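Local coordinates for protein ABC-type amino acid transport system, periplasmic component (Caldanaerobacter subterraneus subsp. tengcongensis MB4, PDB 4YMX) that binds arginine between its two lobes as the substrate-binding protein of an amino acid ABC transporter, at residues V151-T156 against Q171-S176; Q128-K133 against A189-D194; V117-L122 against A223-K228. All blocks are in the same frame, centred on the assembly; numbering follows the deposited sequence. Where two conformers were deposited one is given.

The three contacts are spread over the two lobes of a periplasmic-binding-protein fold, each lobe built around a five-stranded mixed sheet. Interactions 1 and 2 share one sheet, in which strands 148-152 and 189-193 are neighbours; their centres lie about 12 Å apart, their side chains touch, and both reach the bound arginine. Interaction 3 belongs to the sheet of the other lobe, its centre about 26 Å from that of interaction 2 and across the centre of the chain. Along the chain, interaction 3 brackets interaction 2, which in turn brackets interaction 1. Strands 117-124 and 128-133, consecutive in sequence, therefore belong to different lobes, and the arginine is held in the cleft between the two.

Interaction 1 of 3, residues V151-T156 against Q171-S176; sequences VQIGTT and QLNRVS. With ARG (arginine), chain C.
The carboxamide of Gln152 has CG2 of Val175 over one face, 3.4 Å from OE1, while its rim carries the polar contacts. The setting is a beta-alpha-beta unit, strand 148-152, helix 156-161 and strand 168-172, whose parallel strands are joined by Leu172 N to Val151 O and Ile153 N to Leu172 O. NE2 donates to Asn173 O (2.9 Å) in an almost straight bond (178°) in the amide plane; OE1 accepts NH1 of the bound arginine, also at 2.9 Å. Glutamine suits this place because one flat group both donates and accepts, and the straight NE2 bond would hold the amide's rotation, with OE1 turned to the ligand. Gln152 leaves its strand with CG anti to the backbone N (chi1 179°) and an extended chain that reaches the cleft. Ile153 lays CG1 against CB of Gln171 (3.6 Å). A type II turn runs from Gln152 to Thr155, with Gly154 at backbone angles where a beta carbon would jam against the preceding carbonyl O. Thr155, N-cap of helix 156-161, caps Glu158 N with OG1, which also donates to Gln152 O at 2.7 Å; the next amide, Thr156 N, donates to OXT of the arginine at 2.9 Å.

Interaction 2 of 3, residues Q128-K133 against A189-D194; sequences QVVVVK and AIVVED. With ARG (arginine), chain C.
Val131 and Ile190 stand side by side on one face of the sheet, CB to CB at 4.1 Å, and CG2 of Val131 reaches on to CG1 of Val192 at 4.0 Å. Leu182 of helix 175-183 and Leu201 of helix 194-201 help to cover this side, where beta-branched residues fill the space above an extended backbone. The reverse side carries Val130 with Val191 and Ala189; CG1 of Val130 meets CB of Ala189 at 3.8 Å, a normal contact that the small alanine permits between neighbouring strands. These are antiparallel strands in the interior of a five-stranded mixed sheet, 189-193 flanked by strand 148-152 and 128-133 by strand 207-210. Val131 and Ile190 form one hydrogen-bonded pair, Val129 and Val192 the next, the latter with Val129 N to Val192 O at 2.9 Å. Past it, CG1 of Val129 touches CB of Asp194 (3.6 Å), whose carboxylate is turned to Tyr211. At the cleft end the side chains become polar. Gln128 bends at chi2 (-60°), which turns CD aside; its OE1 rests against CG1 of Val191 and is bound by Ser157, and NE2 makes a weak hydrogen bond of 3.4 Å to OE1 of Glu193, with the amide and carboxylate planes 58° apart. That same oxygen, OE1 of Glu193, accepts the amino N of the arginine ligand at 2.8 Å, an acidic group suited to a ligand ammonium.

Interaction 3 of 3, residues V117-L122 against A223-K228; sequences VDFSDL and AVAVAK
Strands 117-124 and 222-227 form an antiparallel pair at one side of a five-stranded mixed sheet, strand 117-124 being outermost within this chain. Asp118 and Val226 make a regular hydrogen-bonded pair, with Val226 N to Asp118 O at 2.8 Å. In one of two modelled conformers, Lys228 bends at chi2 and chi3 and crosses Asp118 at about a right angle, its NZ in a long salt bridge with OD1 (3.5 Å); Gly229 N binds OD2, and Lys114 O binds NZ. At Ser120 the N still donates to Val224 O (2.8 Å), but Val224 N is taken by the side-chain OG, also at 2.8 Å. The hydroxyl stands between the backbone N and carbonyl carbon (chi1 74°) and donates a hydrogen bond to Asp121 O, so serine stands in for a backbone acceptor. An alanine here would probably leave Val224 N and Asp121 O without these partners. On the Phe119 side, small residues make room for the ring, CE1 lying 3.6 Å from CB of Ala225. Phe119 also touches Arg113, which binds the arginine, making it second-shell to the pocket. Helix 231-247 packs on Ser120, Val224 and Val226, helix 91-96 on Val117 and Ala225, and strand 102-103 continues the sheet beyond strand 222-227.

Interaction 1 of 3, residues V151-T156 against Q171-S176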
ATOM      1  N   VAL A 151       9.847  -9.090  -0.701  1.00  5.49           N
ATOM      2  CA  VAL A 151       8.595  -8.619  -0.118  1.00  3.62           C
ATOM      3  C   VAL A 151       8.853  -7.480   0.850  1.00  5.09           C
ATOM      4  O   VAL A 151       9.959  -7.345   1.388  1.00  4.65           O
ATOM      5  CB  VAL A 151       7.851  -9.732   0.659  1.00  6.07           C
ATOM      6  CG1 VAL A 151       7.380 -10.831  -0.291  1.00  8.78           C
ATOM      7  CG2 VAL A 151       8.724 -10.307   1.763  1.00  6.70           C
ATOM      8  N   GLN A 152       7.813  -6.693   1.105  1.00  4.86           N
ATOM      9  CA  GLN A 152       7.903  -5.593   2.047  1.00  4.55           C
ATOM     10  C   GLN A 152       7.602  -6.082   3.461  1.00  4.55           C
ATOM     11  O   GLN A 152       6.592  -6.748   3.712  1.00  6.48           O
ATOM     12  CB  GLN A 152       6.958  -4.451   1.649  1.00  3.75           C
ATOM     13  CG  GLN A 152       6.986  -3.277   2.609  1.00  5.22           C
ATOM     14  CD  GLN A 152       6.329  -2.050   2.024  1.00  4.54           C
ATOM     15  OE1 GLN A 152       5.232  -2.118   1.456  1.00  4.57           O
ATOM     16  NE2 GLN A 152       7.014  -0.920   2.121  1.00  5.10           N
ATOM     17  N   ILE A 153       8.504  -5.766   4.380  1.00  4.93           N
ATOM     18  CA  ILE A 153       8.335  -6.151   5.776  1.00  5.44           C
ATOM     19  C   ILE A 153       7.023  -5.631   6.351  1.00  5.82           C
ATOM     20  O   ILE A 153       6.693  -4.452   6.208  1.00  4.84           O
ATOM     21  CB  ILE A 153       9.483  -5.623   6.625  1.00  7.71           C
ATOM     22  CG1 ILE A 153      10.788  -6.269   6.176  1.00  7.34           C
ATOM     23  CG2 ILE A 153       9.253  -5.924   8.103  1.00  6.67           C
ATOM     24  CD1 ILE A 153      11.993  -5.476   6.592  1.00  9.33           C
ATOM     25  N   GLY A 154       6.269  -6.529   6.974  1.00  5.86           N
ATOM     26  CA  GLY A 154       5.089  -6.134   7.730  1.00  6.51           C
ATOM     27  C   GLY A 154       3.818  -6.133   6.909  1.00  6.39           C
ATOM     28  O   GLY A 154       2.780  -5.657   7.362  1.00  8.71           O
ATOM     29  N   THR A 155       3.883  -6.703   5.709  1.00  4.88           N
ATOM     30  CA  THR A 155       2.750  -6.644   4.789  1.00  5.14           C
ATOM     31  C   THR A 155       2.027  -7.961   4.546  1.00  4.78           C
ATOM     32  O   THR A 155       2.542  -9.047   4.827  1.00  5.55           O
ATOM     33  CB  THR A 155       3.161  -6.101   3.399  1.00  6.01           C
ATOM     34  OG1 THR A 155       4.097  -7.001   2.781  1.00  5.28           O
ATOM     35  CG2 THR A 155       3.764  -4.707   3.514  1.00  6.36           C
ATOM     36  N   THR A 156       0.839  -7.853   3.964  1.00  6.03           N
ATOM     37  CA  THR A 156       0.126  -9.038   3.499  1.00  5.37           C
ATOM     38  C   THR A 156       0.866  -9.707   2.336  1.00  3.86           C
ATOM     39  O   THR A 156       0.745 -10.917   2.128  1.00  6.33           O
ATOM     40  CB  THR A 156      -1.286  -8.695   3.055  1.00  4.90           C
ATOM     41  OG1 THR A 156      -1.220  -7.658   2.070  1.00  6.05           O
ATOM     42  CG2 THR A 156      -2.110  -8.221   4.249  1.00  7.59           C
ATOM     43  N   GLN A 171      13.590  -9.594   2.587  1.00  6.74           N
ATOM     44  CA  GLN A 171      12.705  -8.654   3.265  1.00  5.79           C
ATOM     45  C   GLN A 171      13.222  -7.232   3.162  1.00  6.74           C
ATOM     46  O   GLN A 171      14.354  -6.943   3.561  1.00  8.30           O
ATOM     47  CB  GLN A 171      12.544  -9.072   4.729  1.00  8.01           C
ATOM     48  CG  GLN A 171      11.779 -10.383   4.857  1.00  9.41           C
ATOM     49  CD  GLN A 171      11.923 -11.034   6.212  1.00 22.65           C
ATOM     50  OE1 GLN A 171      12.988 -11.542   6.558  1.00 23.68           O
ATOM     51  NE2 GLN A 171      10.845 -11.034   6.983  1.00 20.52           N
ATOM     52  N   LEU A 172      12.387  -6.342   2.630  1.00  4.45           N
ATOM     53  CA  LEU A 172      12.780  -4.949   2.410  1.00  4.25           C
ATOM     54  C   LEU A 172      11.883  -3.972   3.167  1.00  5.77           C
ATOM     55  O   LEU A 172      10.679  -4.198   3.320  1.00  5.91           O
ATOM     56  CB  LEU A 172      12.708  -4.619   0.909  1.00  5.05           C
ATOM     57  CG  LEU A 172      13.804  -5.149  -0.027  1.00  5.51           C
ATOM     58  CD1 LEU A 172      15.191  -4.711   0.442  1.00  6.03           C
ATOM     59  CD2 LEU A 172      13.735  -6.667  -0.204  1.00  9.17           C
ATOM     60  N   ASN A 173      12.465  -2.862   3.609  1.00  5.44           N
ATOM     61  CA  ASN A 173      11.678  -1.785   4.194  1.00  6.28           C
ATOM     62  C   ASN A 173      10.747  -1.123   3.190  1.00  6.35           C
ATOM     63  O   ASN A 173       9.596  -0.840   3.507  1.00  5.64           O
ATOM     64  CB  ASN A 173      12.593  -0.719   4.794  1.00  5.46           C
ATOM     65  CG  ASN A 173      13.317  -1.204   6.025  1.00  5.96           C
ATOM     66  OD1 ASN A 173      12.840  -2.097   6.725  1.00  7.12           O
ATOM     67  ND2 ASN A 173      14.478  -0.620   6.292  1.00  8.88           N
ATOM     68  N   ARG A 174      11.261  -0.873   1.987  1.00  4.49           N
ATOM     69  CA  ARG A 174      10.560  -0.086   0.975  1.00  3.91           C
ATOM     70  C   ARG A 174      10.425  -0.841  -0.338  1.00  4.90           C
ATOM     71  O   ARG A 174      11.344  -1.542  -0.782  1.00  6.37           O
ATOM     72  CB  ARG A 174      11.296   1.237   0.727  1.00  4.70           C
ATOM     73  CG  ARG A 174      11.444   2.096   1.975  1.00  6.12           C
ATOM     74  CD  ARG A 174      10.153   2.828   2.281  1.00 11.56           C
ATOM     75  NE  ARG A 174      10.048   4.072   1.516  1.00 10.42           N
ATOM     76  CZ  ARG A 174       9.297   5.115   1.867  1.00 12.40           C
ATOM     77  NH1 ARG A 174       8.564   5.074   2.967  1.00  9.80           N
ATOM     78  NH2 ARG A 174       9.286   6.203   1.113  1.00 14.06           N
ATOM     79  N   VAL A 175       9.268  -0.673  -0.964  1.00  3.51           N
ATOM     80  CA  VAL A 175       8.951  -1.362  -2.207  1.00  4.83           C
ATOM     81  C   VAL A 175       9.935  -1.016  -3.319  1.00  4.45           C
ATOM     82  O   VAL A 175      10.255  -1.864  -4.160  1.00  4.81           O
ATOM     83  CB  VAL A 175       7.504  -1.039  -2.644  1.00  4.73           C
ATOM     84  CG1 VAL A 175       7.195  -1.644  -4.007  1.00  7.32           C
ATOM     85  CG2 VAL A 175       6.526  -1.558  -1.599  1.00  6.27           C
ATOM     86  N   SER A 176      10.423   0.222  -3.331  1.00  4.77           N
ATOM     87  CA  SER A 176      11.351   0.643  -4.372  1.00  5.57           C
ATOM     88  C   SER A 176      12.603  -0.242  -4.413  1.00  4.72           C
ATOM     89  O   SER A 176      13.131  -0.525  -5.483  1.00  6.11           O
ATOM     90  CB  SER A 176      11.728   2.110  -4.185  1.00  7.99           C
ATOM     91  OG  SER A 176      12.197   2.330  -2.865  1.00 10.46           O
TER
HETATM   92  N   ARG C 301      -1.820  -3.860   1.342  1.00  6.13           N
HETATM   93  CA  ARG C 301      -0.581  -4.436   1.928  1.00  5.86           C
HETATM   94  C   ARG C 301      -0.661  -4.452   3.444  1.00 10.50           C
HETATM   95  O   ARG C 301      -1.589  -3.897   4.030  1.00  8.21           O
HETATM   96  CB  ARG C 301       0.641  -3.635   1.479  1.00  6.19           C
HETATM   97  CG  ARG C 301       0.548  -2.150   1.774  1.00  4.93           C
HETATM   98  CD  ARG C 301       1.882  -1.452   1.565  1.00  3.73           C
HETATM   99  NE  ARG C 301       1.718  -0.006   1.526  1.00  3.96           N
HETATM  100  CZ  ARG C 301       2.709   0.859   1.352  1.00  5.34           C
HETATM  101  NH1 ARG C 301       3.955   0.442   1.204  1.00  4.97           N
HETATM  102  NH2 ARG C 301       2.445   2.152   1.334  1.00  4.71           N
HETATM  103  OXT ARG C 301       0.202  -5.024   4.108  1.00  7.58           O
HETATM  104  O   HOH W   1       8.268  -2.002   5.823  1.00  6.55           O

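Interaction 2 of 3, residues Q128-K133 against A189-D194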
ATOM      1  N   GLN A 128      -3.060  -9.258  -4.746  1.00  5.69           N
ATOM      2  CA  GLN A 128      -1.640  -9.613  -4.782  1.00  4.57           C
ATOM      3  C   GLN A 128      -1.291 -10.226  -6.125  1.00  4.81           C
ATOM      4  O   GLN A 128      -2.045 -11.048  -6.661  1.00  7.54           O
ATOM      5  CB  GLN A 128      -1.308 -10.629  -3.682  1.00  4.91           C
ATOM      6  CG  GLN A 128      -1.587 -10.129  -2.287  1.00  6.09           C
ATOM      7  CD  GLN A 128      -0.787  -8.895  -1.953  1.00 10.68           C
ATOM      8  OE1 GLN A 128       0.436  -8.873  -2.111  1.00  7.00           O
ATOM      9  NE2 GLN A 128      -1.473  -7.849  -1.500  1.00 15.48           N
ATOM     10  N   VAL A 129      -0.138  -9.836  -6.657  1.00  4.26           N
ATOM     11  CA  VAL A 129       0.387 -10.446  -7.865  1.00  3.21           C
ATOM     12  C   VAL A 129       1.874 -10.732  -7.695  1.00  3.56           C
ATOM     13  O   VAL A 129       2.492 -10.353  -6.705  1.00  4.48           O
ATOM     14  CB  VAL A 129       0.189  -9.558  -9.112  1.00  3.94           C
ATOM     15  CG1 VAL A 129      -1.282  -9.176  -9.288  1.00  5.23           C
ATOM     16  CG2 VAL A 129       1.084  -8.324  -9.061  1.00  5.93           C
ATOM     17  N   VAL A 130       2.440 -11.412  -8.679  1.00  4.89           N
ATOM     18  CA  VAL A 130       3.866 -11.684  -8.711  1.00  4.87           C
ATOM     19  C   VAL A 130       4.488 -10.902  -9.871  1.00  5.61           C
ATOM     20  O   VAL A 130       3.918 -10.831 -10.961  1.00  8.36           O
ATOM     21  CB  VAL A 130       4.118 -13.190  -8.868  1.00  6.69           C
ATOM     22  CG1 VAL A 130       5.603 -13.466  -9.085  1.00 12.38           C
ATOM     23  CG2 VAL A 130       3.603 -13.943  -7.637  1.00  9.66           C
ATOM     24  N   VAL A 131       5.630 -10.271  -9.622  1.00  4.64           N
ATOM     25  CA  VAL A 131       6.378  -9.594 -10.671  1.00  5.10           C
ATOM     26  C   VAL A 131       7.677 -10.354 -10.933  1.00  5.29           C
ATOM     27  O   VAL A 131       8.378 -10.739  -9.993  1.00  4.85           O
ATOM     28  CB  VAL A 131       6.723  -8.131 -10.285  1.00  5.59           C
ATOM     29  CG1 VAL A 131       7.466  -7.440 -11.428  1.00  6.57           C
ATOM     30  CG2 VAL A 131       5.463  -7.351  -9.928  1.00  8.39           C
ATOM     31  N   VAL A 132       7.986 -10.583 -12.207  1.00  5.67           N
ATOM     32  CA  VAL A 132       9.222 -11.254 -12.619  1.00  5.96           C
ATOM     33  C   VAL A 132       9.796 -10.520 -13.823  1.00  5.66           C
ATOM     34  O   VAL A 132       9.119  -9.680 -14.416  1.00  5.49           O
ATOM     35  CB  VAL A 132       8.977 -12.744 -12.994  1.00  5.72           C
ATOM     36  CG1 VAL A 132       8.462 -13.526 -11.791  1.00  7.36           C
ATOM     37  CG2 VAL A 132       8.019 -12.857 -14.177  1.00  7.29           C
ATOM     38  N   LYS A 133      11.034 -10.836 -14.198  1.00  8.04           N
ATOM     39  CA  LYS A 133      11.587 -10.311 -15.443  1.00  7.54           C
ATOM     40  C   LYS A 133      10.913 -10.981 -16.636  1.00  7.05           C
ATOM     41  O   LYS A 133      10.384 -12.096 -16.514  1.00  5.92           O
ATOM     42  CB  LYS A 133      13.091 -10.556 -15.523  1.00  8.81           C
ATOM     43  CG  LYS A 133      13.921  -9.795 -14.509  1.00 13.99           C
ATOM     44  CD  LYS A 133      13.978  -8.321 -14.862  1.00 22.37           C
ATOM     45  CE  LYS A 133      15.290  -7.688 -14.439  1.00 29.93           C
ATOM     46  NZ  LYS A 133      16.449  -8.102 -15.270  1.00 25.23           N
ATOM     47  N   ALA A 189      11.614 -13.035  -7.860  1.00  4.85           N
ATOM     48  CA  ALA A 189      10.272 -12.499  -8.027  1.00  4.12           C
ATOM     49  C   ALA A 189       9.961 -11.532  -6.901  1.00  4.59           C
ATOM     50  O   ALA A 189      10.637 -11.530  -5.872  1.00  5.90           O
ATOM     51  CB  ALA A 189       9.248 -13.632  -8.033  1.00  6.35           C
ATOM     52  N   ILE A 190       8.954 -10.695  -7.123  1.00  4.56           N
ATOM     53  CA  ILE A 190       8.416  -9.808  -6.099  1.00  3.77           C
ATOM     54  C   ILE A 190       6.947 -10.167  -5.878  1.00  5.40           C
ATOM     55  O   ILE A 190       6.244 -10.492  -6.829  1.00  4.83           O
ATOM     56  CB  ILE A 190       8.455  -8.345  -6.571  1.00  4.55           C
ATOM     57  CG1 ILE A 190       9.874  -7.911  -6.937  1.00  5.04           C
ATOM     58  CG2 ILE A 190       7.856  -7.409  -5.521  1.00  7.11           C
ATOM     59  CD1 ILE A 190       9.908  -6.569  -7.674  1.00  6.30           C
ATOM     60  N   VAL A 191       6.468 -10.094  -4.639  1.00  4.31           N
ATOM     61  CA  VAL A 191       5.027 -10.138  -4.399  1.00  4.17           C
ATOM     62  C   VAL A 191       4.572  -8.764  -3.940  1.00  4.73           C
ATOM     63  O   VAL A 191       5.118  -8.212  -2.984  1.00  4.94           O
ATOM     64  CB  VAL A 191       4.634 -11.193  -3.337  1.00  5.47           C
ATOM     65  CG1 VAL A 191       3.135 -11.137  -3.059  1.00  5.69           C
ATOM     66  CG2 VAL A 191       5.032 -12.588  -3.807  1.00  7.29           C
ATOM     67  N   VAL A 192       3.586  -8.204  -4.635  1.00  4.11           N
ATOM     68  CA  VAL A 192       3.157  -6.827  -4.402  1.00  4.40           C
ATOM     69  C   VAL A 192       1.787  -6.646  -5.031  1.00  5.16           C
ATOM     70  O   VAL A 192       1.377  -7.466  -5.845  1.00  5.39           O
ATOM     71  CB  VAL A 192       4.204  -5.824  -4.981  1.00  4.58           C
ATOM     72  CG1 VAL A 192       4.183  -5.831  -6.505  1.00  6.83           C
ATOM     73  CG2 VAL A 192       3.995  -4.409  -4.437  1.00  7.38           C
ATOM     74  N   GLU A 193       1.062  -5.600  -4.640  1.00  4.32           N
ATOM     75  CA  GLU A 193      -0.262  -5.367  -5.188  1.00  5.83           C
ATOM     76  C   GLU A 193      -0.218  -5.001  -6.662  1.00  5.35           C
ATOM     77  O   GLU A 193       0.710  -4.326  -7.128  1.00  5.72           O
ATOM     78  CB  GLU A 193      -1.009  -4.305  -4.380  1.00 14.50           C
ATOM     79  CG  GLU A 193      -1.873  -4.897  -3.296  1.00 27.19           C
ATOM     80  CD  GLU A 193      -1.723  -4.179  -1.983  1.00 15.59           C
ATOM     81  OE1 GLU A 193      -0.839  -4.557  -1.195  1.00 22.94           O
ATOM     82  OE2 GLU A 193      -2.503  -3.239  -1.738  1.00 18.47           O
ATOM     83  N   ASP A 194      -1.246  -5.448  -7.373  1.00  4.93           N
ATOM     84  CA  ASP A 194      -1.377  -5.288  -8.819  1.00  5.99           C
ATOM     85  C   ASP A 194      -1.247  -3.841  -9.282  1.00  4.32           C
ATOM     86  O   ASP A 194      -0.472  -3.529 -10.180  1.00  6.18           O
ATOM     87  CB  ASP A 194      -2.744  -5.840  -9.251  1.00  5.31           C
ATOM     88  CG  ASP A 194      -2.948  -5.816 -10.759  1.00  6.30           C
ATOM     89  OD1 ASP A 194      -1.960  -5.934 -11.506  1.00  7.99           O
ATOM     90  OD2 ASP A 194      -4.118  -5.692 -11.188  1.00 11.02           O
TER
HETATM   91  N   ARG C 301      -1.820  -3.860   1.342  1.00  6.13           N
HETATM   92  CA  ARG C 301      -0.581  -4.436   1.928  1.00  5.86           C
HETATM   93  C   ARG C 301      -0.661  -4.452   3.444  1.00 10.50           C
HETATM   94  O   ARG C 301      -1.589  -3.897   4.030  1.00  8.21           O
HETATM   95  CB  ARG C 301       0.641  -3.635   1.479  1.00  6.19           C
HETATM   96  CG  ARG C 301       0.548  -2.150   1.774  1.00  4.93           C
HETATM   97  CD  ARG C 301       1.882  -1.452   1.565  1.00  3.73           C
HETATM   98  NE  ARG C 301       1.718  -0.006   1.526  1.00  3.96           N
HETATM   99  CZ  ARG C 301       2.709   0.859   1.352  1.00  5.34           C
HETATM  100  NH1 ARG C 301       3.955   0.442   1.204  1.00  4.97           N
HETATM  101  NH2 ARG C 301       2.445   2.152   1.334  1.00  4.71           N
HETATM  102  OXT ARG C 301       0.202  -5.024   4.108  1.00  7.58           O

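Interaction 3 of 3, residues V117-L122 against A223-K228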
ATOM      1  N   VAL A 117      -5.132  -1.785  16.224  1.00 10.08           N
ATOM      2  CA  VAL A 117      -5.653  -0.492  15.784  1.00  9.54           C
ATOM      3  C   VAL A 117      -7.072  -0.665  15.235  1.00  8.67           C
ATOM      4  O   VAL A 117      -7.534  -1.788  15.040  1.00 11.93           O
ATOM      5  CB  VAL A 117      -4.742   0.163  14.715  1.00  9.07           C
ATOM      6  CG1 VAL A 117      -3.336   0.393  15.263  1.00 10.90           C
ATOM      7  CG2 VAL A 117      -4.704  -0.686  13.440  1.00 10.78           C
ATOM      8  N   ASP A 118      -7.767   0.446  14.997  1.00  8.81           N
ATOM      9  CA  ASP A 118      -9.109   0.391  14.426  1.00  8.64           C
ATOM     10  C   ASP A 118      -9.082   0.821  12.961  1.00  9.55           C
ATOM     11  O   ASP A 118      -8.338   1.724  12.582  1.00 10.16           O
ATOM     12  CB  ASP A 118     -10.067   1.299  15.204  1.00 10.19           C
ATOM     13  CG  ASP A 118     -10.395   0.767  16.581  1.00 14.79           C
ATOM     14  OD1 ASP A 118     -10.287  -0.456  16.796  1.00 14.71           O
ATOM     15  OD2 ASP A 118     -10.779   1.576  17.446  1.00 15.04           O
ATOM     16  N   PHE A 119      -9.917   0.185  12.148  1.00  8.16           N
ATOM     17  CA  PHE A 119      -9.961   0.482  10.718  1.00  6.41           C
ATOM     18  C   PHE A 119     -11.292   1.049  10.264  1.00  6.90           C
ATOM     19  O   PHE A 119     -12.364   0.665  10.749  1.00  7.55           O
ATOM     20  CB  PHE A 119      -9.648  -0.763   9.886  1.00  6.95           C
ATOM     21  CG  PHE A 119      -8.208  -1.162   9.918  1.00  7.48           C
ATOM     22  CD1 PHE A 119      -7.299  -0.609   9.024  1.00  8.29           C
ATOM     23  CD2 PHE A 119      -7.760  -2.093  10.841  1.00  9.46           C
ATOM     24  CE1 PHE A 119      -5.956  -0.984   9.055  1.00  9.06           C
ATOM     25  CE2 PHE A 119      -6.426  -2.471  10.877  1.00 10.59           C
ATOM     26  CZ  PHE A 119      -5.521  -1.912   9.981  1.00  8.77           C
ATOM     27  N   SER A 120     -11.205   1.962   9.305  1.00  4.97           N
ATOM     28  CA  SER A 120     -12.379   2.471   8.616  1.00  5.02           C
ATOM     29  C   SER A 120     -12.981   1.411   7.712  1.00  7.23           C
ATOM     30  O   SER A 120     -12.433   0.318   7.534  1.00  7.71           O
ATOM     31  CB  SER A 120     -11.978   3.673   7.765  1.00  6.16           C
ATOM     32  OG  SER A 120     -11.254   3.234   6.615  1.00  6.21           O
ATOM     33  N   ASP A 121     -14.115   1.760   7.123  1.00  6.51           N
ATOM     34  CA  ASP A 121     -14.656   0.991   6.017  1.00  7.75           C
ATOM     35  C   ASP A 121     -13.615   0.931   4.904  1.00  6.37           C
ATOM     36  O   ASP A 121     -12.763   1.823   4.785  1.00  6.64           O
ATOM     37  CB  ASP A 121     -15.929   1.659   5.494  1.00  8.85           C
ATOM     38  CG  ASP A 121     -17.055   1.653   6.510  1.00 12.12           C
ATOM     39  OD1 ASP A 121     -17.248   0.617   7.178  1.00 16.93           O
ATOM     40  OD2 ASP A 121     -17.760   2.677   6.619  1.00 18.09           O
ATOM     41  N   LEU A 122     -13.674  -0.118   4.091  1.00  7.26           N
ATOM     42  CA  LEU A 122     -12.786  -0.214   2.933  1.00  8.46           C
ATOM     43  C   LEU A 122     -13.042   0.940   1.965  1.00  7.22           C
ATOM     44  O   LEU A 122     -14.194   1.352   1.761  1.00 10.72           O
ATOM     45  CB  LEU A 122     -12.985  -1.540   2.197  1.00  8.76           C
ATOM     46  CG  LEU A 122     -12.569  -2.819   2.912  1.00 11.81           C
ATOM     47  CD1 LEU A 122     -13.072  -4.013   2.137  1.00 17.38           C
ATOM     48  CD2 LEU A 122     -11.062  -2.884   3.042  1.00 12.86           C
ATOM     49  N   ALA A 223      -7.949   0.285   3.876  1.00  5.50           N
ATOM     50  CA  ALA A 223      -8.765   1.064   4.805  1.00  6.43           C
ATOM     51  C   ALA A 223      -7.874   2.016   5.582  1.00  5.71           C
ATOM     52  O   ALA A 223      -6.660   1.833   5.621  1.00  5.80           O
ATOM     53  CB  ALA A 223      -9.524   0.145   5.755  1.00  7.10           C
ATOM     54  N   VAL A 224      -8.478   3.029   6.199  1.00  5.23           N
ATOM     55  CA  VAL A 224      -7.742   3.974   7.034  1.00  6.78           C
ATOM     56  C   VAL A 224      -7.620   3.399   8.438  1.00  6.39           C
ATOM     57  O   VAL A 224      -8.584   2.850   8.974  1.00  7.82           O
ATOM     58  CB  VAL A 224      -8.456   5.339   7.102  1.00  4.64           C
ATOM     59  CG1 VAL A 224      -7.741   6.277   8.060  1.00  6.27           C
ATOM     60  CG2 VAL A 224      -8.537   5.960   5.718  1.00  5.10           C
ATOM     61  N   ALA A 225      -6.429   3.500   9.022  1.00  4.82           N
ATOM     62  CA  ALA A 225      -6.230   3.074  10.408  1.00  6.73           C
ATOM     63  C   ALA A 225      -6.128   4.250  11.362  1.00  4.04           C
ATOM     64  O   ALA A 225      -5.530   5.294  11.051  1.00  6.13           O
ATOM     65  CB  ALA A 225      -4.993   2.194  10.544  1.00  5.90           C
ATOM     66  N   VAL A 226      -6.785   4.110  12.514  0.91  5.93           N
ATOM     67  CA  VAL A 226      -6.638   5.057  13.617  0.91  8.91           C
ATOM     68  C   VAL A 226      -6.303   4.286  14.881  0.91  8.18           C
ATOM     69  O   VAL A 226      -6.449   3.061  14.934  0.91  8.12           O
ATOM     70  CB  VAL A 226      -7.904   5.937  13.858  0.91 10.64           C
ATOM     71  CG1 VAL A 226      -8.251   6.747  12.610  0.91  9.41           C
ATOM     72  CG2 VAL A 226      -9.093   5.084  14.313  0.91  9.68           C
ATOM     73  N   ALA A 227      -5.859   5.000  15.909  1.00  8.78           N
ATOM     74  CA  ALA A 227      -5.518   4.352  17.168  1.00  9.75           C
ATOM     75  C   ALA A 227      -6.736   3.661  17.773  1.00 10.68           C
ATOM     76  O   ALA A 227      -7.877   4.111  17.606  1.00  9.61           O
ATOM     77  CB  ALA A 227      -4.950   5.351  18.144  1.00 10.13           C
ATOM     78  N   LYS A 228      -6.482   2.561  18.469  0.53 11.22           N
ATOM     79  CA  LYS A 228      -7.532   1.816  19.146  0.53 13.02           C
ATOM     80  C   LYS A 228      -8.345   2.729  20.061  0.53 13.04           C
ATOM     81  O   LYS A 228      -7.797   3.397  20.937  0.53 15.01           O
ATOM     82  CB  LYS A 228      -6.918   0.684  19.965  0.53 17.61           C
ATOM     83  CG  LYS A 228      -7.939  -0.179  20.681  0.53 21.17           C
ATOM     84  CD  LYS A 228      -8.811  -0.944  19.700  0.53 23.61           C
ATOM     85  CE  LYS A 228      -8.057  -2.076  19.023  0.53 25.10           C
ATOM     86  NZ  LYS A 228      -8.997  -3.146  18.587  0.53 27.76           N
TER
HETATM   87  O   HOH W   2     -10.381  -2.956  15.638  1.00 13.04           O